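Local structure of flavodoxin (Fusobacterium nucleatum, 6OHK) at residues G86-G91 / I141-D146; I7-A12 / F34-V39. The protein binds flavin mononucleotide as its redox cofactor and probably passes electrons to redox enzymes. The protein carries 1 engineered substitution. One frame throughout, in Å; residues are numbered along the deposited sequence.

In the fold
Both interactions pair parallel strands of one sheet, the central sheet of the flavodoxin fold. Strand 51-59 lies between the two pairs and bonds to strand 7-11 on one side and to strand 84-90 on the other. The centres of the two contacts are about 15 Å apart, and their nearest atoms about 7 Å apart, so they do not touch directly. Interaction 1 is buried near the middle of the chain and reaches the flavin mononucleotide through Leu90 and Gly91. Interaction 2 is only partly buried. Its nearest atom to the cofactor is Ala12 O, 4.6 Å from phosphate oxygen O1P; the Tyr11 side chain is about 7 Å from the cofactor (nearest atoms).

Interaction 1: residues G86-G91 / I141-D146; sequences GLVGLG and IGLALD. With FMN (flavin mononucleotide), chain B.
Four backbone hydrogen bonds join Leu87, Gly89 and Gly91 to Leu143 and Leu145. Leu143 N donates to Leu87 O, and Gly89 N donates to Leu143 O at 2.8 Å. The latter is nearly straight, with 170° at the hydrogen. Leu145 N then donates to Gly89 O at 2.9 Å. Gly91 N donates to Leu145 O at 3.0 Å. CA-H...O contacts fill in between, among them Val88 CA to Leu143 O. At the start of the pair one water accepts from Leu87 N and donates to Ile141 O, bridging the point where direct pairing has not yet begun.

The bonds follow the parallel pattern of the flavodoxin sheet, in which strand 84-90 also pairs with strand 51-59 on its other edge.

Apolar contact is concentrated on the face that carries Val88, Leu90, Leu143 and Leu145. With CG1 anti to the backbone N (chi1 -178°), Val88 turns this methyl across to Leu145 CD1, 3.8 Å from Val88 CG1. Val88 CG1 is also 4.2 Å from Leu143 CD2. Leu90 CG comes more loosely to Leu145 CB. Helices 154-166 and 17-28 cover this face. Ala144 is on the reverse face, beside Phe100 and Cys101.

The Asp146 carboxylate is held by residues outside the two segments. Asp146 OD1 accepts from Asn149 N, and OD2 bonds Gln93 NE2. OD1 is also near Gly91 O, but both are acceptors and do not bond.

Leu90 and Gly91 border flavin mononucleotide. Gly91 CA is 3.1 Å from flavin O2, a close approach made by a residue that has no side chain. Leu90 CD2 lies 3.8 Å from O4' of the ribityl chain.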
ATOM      1  N   GLY A  86       5.517   3.017  -0.976  1.00  7.93           N
ATOM      2  CA  GLY A  86       4.997   2.276   0.163  1.00  8.52           C
ATOM      3  C   GLY A  86       3.685   1.609  -0.204  1.00  7.62           C
ATOM      4  O   GLY A  86       2.858   2.209  -0.897  1.00  8.50           O
ATOM      5  N   LEU A  87       3.496   0.377   0.263  1.00  7.44           N
ATOM      6  CA  LEU A  87       2.313  -0.426   0.000  1.00  7.16           C
ATOM      7  C   LEU A  87       1.518  -0.602   1.276  1.00  7.56           C
ATOM      8  O   LEU A  87       2.102  -0.884   2.338  1.00  8.66           O
ATOM      9  CB  LEU A  87       2.749  -1.793  -0.515  1.00  8.63           C
ATOM     10  CG  LEU A  87       3.643  -1.774  -1.723  1.00  8.79           C
ATOM     11  CD1 LEU A  87       4.096  -3.208  -2.033  1.00  9.87           C
ATOM     12  CD2 LEU A  87       2.966  -1.162  -2.936  1.00 10.24           C
ATOM     13  N   VAL A  88       0.202  -0.441   1.168  1.00  7.87           N
ATOM     14  CA  VAL A  88      -0.720  -0.637   2.283  1.00  8.41           C
ATOM     15  C   VAL A  88      -1.753  -1.668   1.873  1.00  7.71           C
ATOM     16  O   VAL A  88      -2.434  -1.488   0.865  1.00  8.66           O
ATOM     17  CB  VAL A  88      -1.413   0.671   2.689  1.00  8.59           C
ATOM     18  CG1 VAL A  88      -2.333   0.425   3.908  1.00  9.83           C
ATOM     19  CG2 VAL A  88      -0.367   1.747   3.007  1.00  9.24           C
ATOM     20  N   GLY A  89      -1.906  -2.716   2.669  1.00  8.06           N
ATOM     21  CA  GLY A  89      -2.963  -3.687   2.480  1.00  8.80           C
ATOM     22  C   GLY A  89      -3.983  -3.605   3.592  1.00  9.34           C
ATOM     23  O   GLY A  89      -3.645  -3.294   4.737  1.00 10.25           O
ATOM     24  N   LEU A  90      -5.233  -3.917   3.263  1.00  9.10           N
ATOM     25  CA  LEU A  90      -6.293  -4.183   4.242  1.00  9.21           C
ATOM     26  C   LEU A  90      -6.762  -5.604   4.034  1.00  9.55           C
ATOM     27  O   LEU A  90      -6.879  -6.067   2.896  1.00  9.83           O
ATOM     28  CB  LEU A  90      -7.486  -3.295   4.027  1.00 10.63           C
ATOM     29  CG  LEU A  90      -7.379  -1.861   4.525  1.00 10.94           C
ATOM     30  CD1 LEU A  90      -6.632  -0.997   3.554  1.00 14.06           C
ATOM     31  CD2 LEU A  90      -8.763  -1.319   4.685  1.00 13.73           C
ATOM     32  N   GLY A  91      -6.991  -6.303   5.142  1.00  8.95           N
ATOM     33  CA  GLY A  91      -7.480  -7.667   5.063  1.00  9.67           C
ATOM     34  C   GLY A  91      -8.036  -8.131   6.393  1.00  9.39           C
ATOM     35  O   GLY A  91      -8.280  -7.338   7.301  1.00 11.00           O
ATOM     36  N   ILE A 141       5.919  -6.959   3.398  1.00  9.21           N
ATOM     37  CA  ILE A 141       6.395  -6.060   2.358  1.00  9.19           C
ATOM     38  C   ILE A 141       5.682  -4.707   2.343  1.00  9.55           C
ATOM     39  O   ILE A 141       5.960  -3.885   1.452  1.00 10.59           O
ATOM     40  CB  ILE A 141       6.331  -6.730   0.980  1.00  9.72           C
ATOM     41  CG1 ILE A 141       4.886  -7.105   0.586  1.00  9.83           C
ATOM     42  CG2 ILE A 141       7.277  -7.933   0.954  1.00 11.29           C
ATOM     43  CD1 ILE A 141       4.742  -7.879  -0.656  1.00 11.94           C
ATOM     44  N   GLY A 142       4.821  -4.440   3.310  1.00  9.60           N
ATOM     45  CA  GLY A 142       4.164  -3.154   3.434  1.00  9.80           C
ATOM     46  C   GLY A 142       3.439  -3.094   4.750  1.00  9.48           C
ATOM     47  O   GLY A 142       3.614  -3.954   5.625  1.00 10.65           O
ATOM     48  N   LEU A 143       2.577  -2.107   4.866  1.00  8.73           N
ATOM     49  CA  LEU A 143       1.742  -1.955   6.039  1.00  9.17           C
ATOM     50  C   LEU A 143       0.524  -2.848   5.914  1.00  9.07           C
ATOM     51  O   LEU A 143      -0.197  -2.771   4.910  1.00 10.77           O
ATOM     52  CB  LEU A 143       1.311  -0.503   6.143  1.00  9.29           C
ATOM     53  CG  LEU A 143       0.495  -0.120   7.351  1.00  9.71           C
ATOM     54  CD1 LEU A 143       1.276  -0.373   8.636  1.00 11.95           C
ATOM     55  CD2 LEU A 143       0.038   1.285   7.243  1.00 10.78           C
ATOM     56  N   ALA A 144       0.285  -3.689   6.920  1.00  9.43           N
ATOM     57  CA  ALA A 144      -0.802  -4.669   6.898  1.00  9.09           C
ATOM     58  C   ALA A 144      -1.844  -4.265   7.928  1.00  9.93           C
ATOM     59  O   ALA A 144      -1.563  -4.262   9.138  1.00 13.23           O
ATOM     60  CB  ALA A 144      -0.237  -6.062   7.173  1.00 10.35           C
ATOM     61  N   LEU A 145      -3.018  -3.889   7.477  1.00  9.49           N
ATOM     62  CA  LEU A 145      -4.054  -3.399   8.366  1.00  9.85           C
ATOM     63  C   LEU A 145      -5.195  -4.400   8.430  1.00  9.97           C
ATOM     64  O   LEU A 145      -5.509  -5.076   7.446  1.00 10.57           O
ATOM     65  CB  LEU A 145      -4.570  -2.039   7.923  1.00  9.71           C
ATOM     66  CG  LEU A 145      -3.484  -0.962   7.867  1.00  9.55           C
ATOM     67  CD1 LEU A 145      -4.039   0.308   7.280  1.00 11.24           C
ATOM     68  CD2 LEU A 145      -2.885  -0.700   9.232  1.00 11.07           C
ATOM     69  N   ASP A 146      -5.824  -4.490   9.605  1.00  9.76           N
ATOM     70  CA  ASP A 146      -6.969  -5.388   9.787  1.00 10.42           C
ATOM     71  C   ASP A 146      -7.995  -4.602  10.586  1.00 10.60           C
ATOM     72  O   ASP A 146      -7.921  -4.514  11.805  1.00 10.93           O
ATOM     73  CB  ASP A 146      -6.550  -6.667  10.497  1.00 10.12           C
ATOM     74  CG  ASP A 146      -7.679  -7.667  10.638  1.00 10.56           C
ATOM     75  OD1 ASP A 146      -8.856  -7.264  10.574  1.00 10.97           O
ATOM     76  OD2 ASP A 146      -7.355  -8.876  10.826  1.00 11.28           O
TER
HETATM   77  N1  FMN B 201      -8.876 -10.224   3.432  1.00  9.33           N
HETATM   78  C2  FMN B 201      -7.610 -10.816   3.308  1.00 10.02           C
HETATM   79  O2  FMN B 201      -6.713 -10.513   4.023  1.00 10.44           O
HETATM   80  N3  FMN B 201      -7.446 -11.833   2.304  1.00 10.07           N
HETATM   81  C4  FMN B 201      -8.426 -12.273   1.456  1.00 10.98           C
HETATM   82  O4  FMN B 201      -8.153 -13.133   0.644  1.00 11.46           O
HETATM   83  C4A FMN B 201      -9.704 -11.672   1.617  1.00  9.96           C
HETATM   84  N5  FMN B 201     -10.747 -12.086   0.791  1.00 12.37           N
HETATM   85  C5A FMN B 201     -12.013 -11.491   1.051  1.00 11.08           C
HETATM   86  C6  FMN B 201     -13.126 -11.971   0.336  1.00 12.84           C
HETATM   87  C7  FMN B 201     -14.370 -11.410   0.543  1.00 13.43           C
HETATM   88  C7M FMN B 201     -15.480 -11.970  -0.361  1.00 19.64           C
HETATM   89  C8  FMN B 201     -14.550 -10.447   1.525  1.00 12.81           C
HETATM   90  C8M FMN B 201     -15.924  -9.833   1.690  1.00 15.14           C
HETATM   91  C9  FMN B 201     -13.450  -9.976   2.239  1.00 11.64           C
HETATM   92  C9A FMN B 201     -12.207 -10.516   2.021  1.00  9.60           C
HETATM   93  N10 FMN B 201     -11.072 -10.013   2.776  1.00  9.23           N
HETATM   94  C10 FMN B 201      -9.864 -10.650   2.587  1.00  9.38           C
HETATM   95  C1' FMN B 201     -11.239  -8.963   3.778  1.00  9.92           C
HETATM   96  C2' FMN B 201     -11.320  -7.554   3.115  1.00  8.73           C
HETATM   97  O2' FMN B 201     -10.161  -7.249   2.360  1.00  9.39           O
HETATM   98  C3' FMN B 201     -11.441  -6.495   4.226  1.00  8.80           C
HETATM   99  O3' FMN B 201     -12.712  -6.661   4.824  1.00 10.43           O
HETATM  100  C4' FMN B 201     -11.246  -5.040   3.805  1.00  9.44           C
HETATM  101  O4' FMN B 201     -11.245  -4.235   4.979  1.00 10.72           O
HETATM  102  C5' FMN B 201     -12.323  -4.543   2.848  1.00  8.72           C
HETATM  103  O5' FMN B 201     -11.932  -3.258   2.391  1.00  9.05           O
HETATM  104  P   FMN B 201     -12.963  -2.344   1.563  1.00  8.55           P
HETATM  105  O1P FMN B 201     -12.171  -1.083   1.302  1.00  8.39           O
HETATM  106  O2P FMN B 201     -13.388  -3.029   0.309  1.00  9.13           O
HETATM  107  O3P FMN B 201     -14.169  -2.089   2.477  1.00  9.31           O
HETATM  108  O   HOH W   1       5.634  -1.068   1.426  1.00 10.22           O

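Interaction 2: residues I7-A12 / F34-V39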
ATOM      1  N   ILE A   7       3.442  13.461  -2.871  1.00 10.03           N
ATOM      2  CA  ILE A   7       3.145  12.044  -2.699  1.00  9.62           C
ATOM      3  C   ILE A   7       1.850  11.723  -3.429  1.00  9.62           C
ATOM      4  O   ILE A   7       0.816  12.340  -3.182  1.00 10.91           O
ATOM      5  CB  ILE A   7       3.020  11.726  -1.210  1.00 10.43           C
ATOM      6  CG1 ILE A   7       4.332  12.018  -0.474  1.00 10.76           C
ATOM      7  CG2 ILE A   7       2.613  10.272  -1.018  1.00 10.99           C
ATOM      8  CD1 ILE A   7       4.167  12.231   1.023  1.00 12.98           C
ATOM      9  N   GLY A   8       1.910  10.757  -4.324  1.00  8.53           N
ATOM     10  CA  GLY A   8       0.707  10.249  -4.971  1.00  8.53           C
ATOM     11  C   GLY A   8       0.135   9.071  -4.222  1.00  8.01           C
ATOM     12  O   GLY A   8       0.834   8.071  -4.036  1.00  8.27           O
ATOM     13  N   ILE A   9      -1.107   9.185  -3.783  1.00  8.59           N
ATOM     14  CA  ILE A   9      -1.803   8.137  -3.046  1.00  7.77           C
ATOM     15  C   ILE A   9      -2.846   7.531  -3.963  1.00  8.03           C
ATOM     16  O   ILE A   9      -3.730   8.249  -4.459  1.00  9.29           O
ATOM     17  CB  ILE A   9      -2.467   8.712  -1.790  1.00  8.60           C
ATOM     18  CG1 ILE A   9      -1.459   9.477  -0.935  1.00 10.14           C
ATOM     19  CG2 ILE A   9      -3.161   7.603  -1.016  1.00 10.15           C
ATOM     20  CD1 ILE A   9      -2.106  10.232   0.208  1.00 12.92           C
ATOM     21  N   PHE A  10      -2.754   6.239  -4.207  1.00  7.54           N
ATOM     22  CA  PHE A  10      -3.643   5.531  -5.126  1.00  7.36           C
ATOM     23  C   PHE A  10      -4.305   4.390  -4.373  1.00  7.55           C
ATOM     24  O   PHE A  10      -3.608   3.612  -3.728  1.00  7.86           O
ATOM     25  CB  PHE A  10      -2.840   4.971  -6.286  1.00  7.91           C
ATOM     26  CG  PHE A  10      -2.296   6.057  -7.194  1.00  8.24           C
ATOM     27  CD1 PHE A  10      -1.135   6.773  -6.871  1.00  8.11           C
ATOM     28  CD2 PHE A  10      -2.976   6.408  -8.343  1.00  8.65           C
ATOM     29  CE1 PHE A  10      -0.706   7.798  -7.668  1.00  9.14           C
ATOM     30  CE2 PHE A  10      -2.531   7.441  -9.151  1.00  9.10           C
ATOM     31  CZ  PHE A  10      -1.412   8.123  -8.809  1.00  9.67           C
ATOM     32  N   TYR A  11      -5.634   4.320  -4.417  1.00  7.53           N
ATOM     33  CA  TYR A  11      -6.359   3.308  -3.654  1.00  7.49           C
ATOM     34  C   TYR A  11      -7.498   2.743  -4.481  1.00  7.77           C
ATOM     35  O   TYR A  11      -7.913   3.323  -5.483  1.00  8.77           O
ATOM     36  CB  TYR A  11      -6.877   3.874  -2.317  1.00  8.61           C
ATOM     37  CG  TYR A  11      -8.057   4.766  -2.486  1.00  9.68           C
ATOM     38  CD1 TYR A  11      -7.908   6.097  -2.838  1.00 10.93           C
ATOM     39  CD2 TYR A  11      -9.356   4.274  -2.326  1.00 10.74           C
ATOM     40  CE1 TYR A  11      -9.010   6.913  -3.037  1.00 12.95           C
ATOM     41  CE2 TYR A  11     -10.462   5.094  -2.532  1.00 13.67           C
ATOM     42  CZ  TYR A  11     -10.269   6.407  -2.884  1.00 12.79           C
ATOM     43  OH  TYR A  11     -11.441   7.184  -3.082  1.00 16.20           O
ATOM     44  N   ALA A  12      -8.064   1.647  -3.978  1.00  8.19           N
ATOM     45  CA  ALA A  12      -9.329   1.120  -4.447  1.00  8.73           C
ATOM     46  C   ALA A  12     -10.114   0.680  -3.234  1.00  8.43           C
ATOM     47  O   ALA A  12      -9.546   0.406  -2.186  1.00  9.14           O
ATOM     48  CB  ALA A  12      -9.111  -0.068  -5.381  1.00 11.51           C
ATOM     49  N   PHE A  34       0.295  16.107  -1.164  1.00 10.21           N
ATOM     50  CA  PHE A  34      -0.157  14.817  -1.670  1.00  9.59           C
ATOM     51  C   PHE A  34      -1.298  15.042  -2.640  1.00 11.06           C
ATOM     52  O   PHE A  34      -1.961  16.085  -2.634  1.00 11.76           O
ATOM     53  CB  PHE A  34      -0.551  13.840  -0.550  1.00 10.80           C
ATOM     54  CG  PHE A  34      -1.732  14.292   0.244  1.00 11.13           C
ATOM     55  CD1 PHE A  34      -3.018  14.079  -0.224  1.00 12.40           C
ATOM     56  CD2 PHE A  34      -1.561  14.964   1.438  1.00 12.92           C
ATOM     57  CE1 PHE A  34      -4.104  14.539   0.478  1.00 14.86           C
ATOM     58  CE2 PHE A  34      -2.660  15.403   2.131  1.00 15.89           C
ATOM     59  CZ  PHE A  34      -3.914  15.197   1.637  1.00 14.40           C
ATOM     60  N   LYS A  35      -1.545  14.035  -3.475  1.00 10.41           N
ATOM     61  CA  LYS A  35      -2.692  14.000  -4.375  1.00 10.58           C
ATOM     62  C   LYS A  35      -3.227  12.580  -4.341  1.00 10.36           C
ATOM     63  O   LYS A  35      -2.426  11.628  -4.395  1.00 10.97           O
ATOM     64  CB  LYS A  35      -2.277  14.325  -5.801  1.00 12.32           C
ATOM     65  CG  LYS A  35      -1.946  15.753  -6.125  1.00 16.54           C
ATOM     66  CD  LYS A  35      -2.542  16.059  -7.535  1.00 39.08           C
ATOM     67  CE  LYS A  35      -4.094  16.044  -7.551  1.00 41.70           C
ATOM     68  NZ  LYS A  35      -4.732  15.640  -8.877  1.00 27.09           N
ATOM     69  N   THR A  36      -4.536  12.417  -4.255  1.00  9.50           N
ATOM     70  CA  THR A  36      -5.158  11.116  -4.037  1.00  9.94           C
ATOM     71  C   THR A  36      -6.021  10.737  -5.216  1.00  9.27           C
ATOM     72  O   THR A  36      -6.747  11.588  -5.764  1.00 11.16           O
ATOM     73  CB  THR A  36      -5.980  11.146  -2.757  1.00 10.08           C
ATOM     74  OG1 THR A  36      -5.074  11.492  -1.693  1.00 13.78           O
ATOM     75  CG2 THR A  36      -6.649   9.827  -2.466  1.00 12.35           C
ATOM     76  N   PHE A  37      -5.987   9.466  -5.584  1.00  8.69           N
ATOM     77  CA  PHE A  37      -6.651   8.940  -6.759  1.00  8.53           C
ATOM     78  C   PHE A  37      -7.262   7.594  -6.445  1.00  8.26           C
ATOM     79  O   PHE A  37      -6.649   6.777  -5.744  1.00  8.87           O
ATOM     80  CB  PHE A  37      -5.632   8.693  -7.881  1.00  9.22           C
ATOM     81  CG  PHE A  37      -4.839   9.902  -8.278  1.00  8.88           C
ATOM     82  CD1 PHE A  37      -3.703  10.249  -7.575  1.00  9.67           C
ATOM     83  CD2 PHE A  37      -5.219  10.690  -9.351  1.00  9.51           C
ATOM     84  CE1 PHE A  37      -2.946  11.361  -7.912  1.00 10.30           C
ATOM     85  CE2 PHE A  37      -4.462  11.775  -9.710  1.00 11.77           C
ATOM     86  CZ  PHE A  37      -3.308  12.112  -8.994  1.00 11.53           C
ATOM     87  N   ASN A  38      -8.469   7.357  -6.948  1.00  8.82           N
ATOM     88  CA  ASN A  38      -9.130   6.064  -6.888  1.00  8.75           C
ATOM     89  C   ASN A  38      -8.888   5.367  -8.206  1.00  9.00           C
ATOM     90  O   ASN A  38      -9.282   5.884  -9.259  1.00 10.12           O
ATOM     91  CB  ASN A  38     -10.626   6.271  -6.637  1.00 10.32           C
ATOM     92  CG  ASN A  38     -11.385   4.981  -6.422  1.00 10.23           C
ATOM     93  OD1 ASN A  38     -11.096   3.954  -6.979  1.00 10.69           O
ATOM     94  ND2 ASN A  38     -12.434   5.071  -5.595  1.00 14.42           N
ATOM     95  N   VAL A  39      -8.243   4.211  -8.172  1.00  8.97           N
ATOM     96  CA  VAL A  39      -7.829   3.532  -9.398  1.00  9.37           C
ATOM     97  C   VAL A  39      -8.988   2.935 -10.188  1.00  9.44           C
ATOM     98  O   VAL A  39      -8.771   2.439 -11.301  1.00 10.55           O
ATOM     99  CB  VAL A  39      -6.693   2.522  -9.160  1.00 10.04           C
ATOM    100  CG1 VAL A  39      -5.485   3.250  -8.603  1.00 10.67           C
ATOM    101  CG2 VAL A  39      -7.119   1.370  -8.289  1.00 11.88           C
TER
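Strands 7-11 and 34-38 run parallel, 19° apart, with five backbone hydrogen bonds, the donor switching between the strands, from Lys35 N to Ile7 O through to Val39 N to Tyr11 O. They are the two strands of a beta-alpha-beta unit, connected by helix 17-28. On one face, Phe10 and Phe37 run alongside each other with near-parallel, offset ring planes (6°), and little of one ring covers the other. Phe37 CD1 sits over the Phe10 ring toward its rim and is 3.4 Å from Phe10 CZ. Val39 CG1 comes to the edge of the Phe10 ring.

The other face carries Ile7, Ile9, Tyr11, Phe34, Thr36 and Asn38, and helix 17-28 packs on it. Ile9 CD1 meets Phe34 CD1 at 4.0 Å. Thr36 OG1 is hydrogen-bonded to Glu26 OE2 of that helix. Tyr11 CG stands over its own backbone, flanked by N and C (chi1 75°), and the ring extends toward strand 34-38. It takes Asn38 CA over one face, a CH-pi contact 4.2 Å from the centroid, and Thr36 CG2 at its edge. Asn38 OD1 accepts from Lys40 N, while Asn38 ND2 gives a weak hydrogen bond to Tyr11 OH at 3.4 Å.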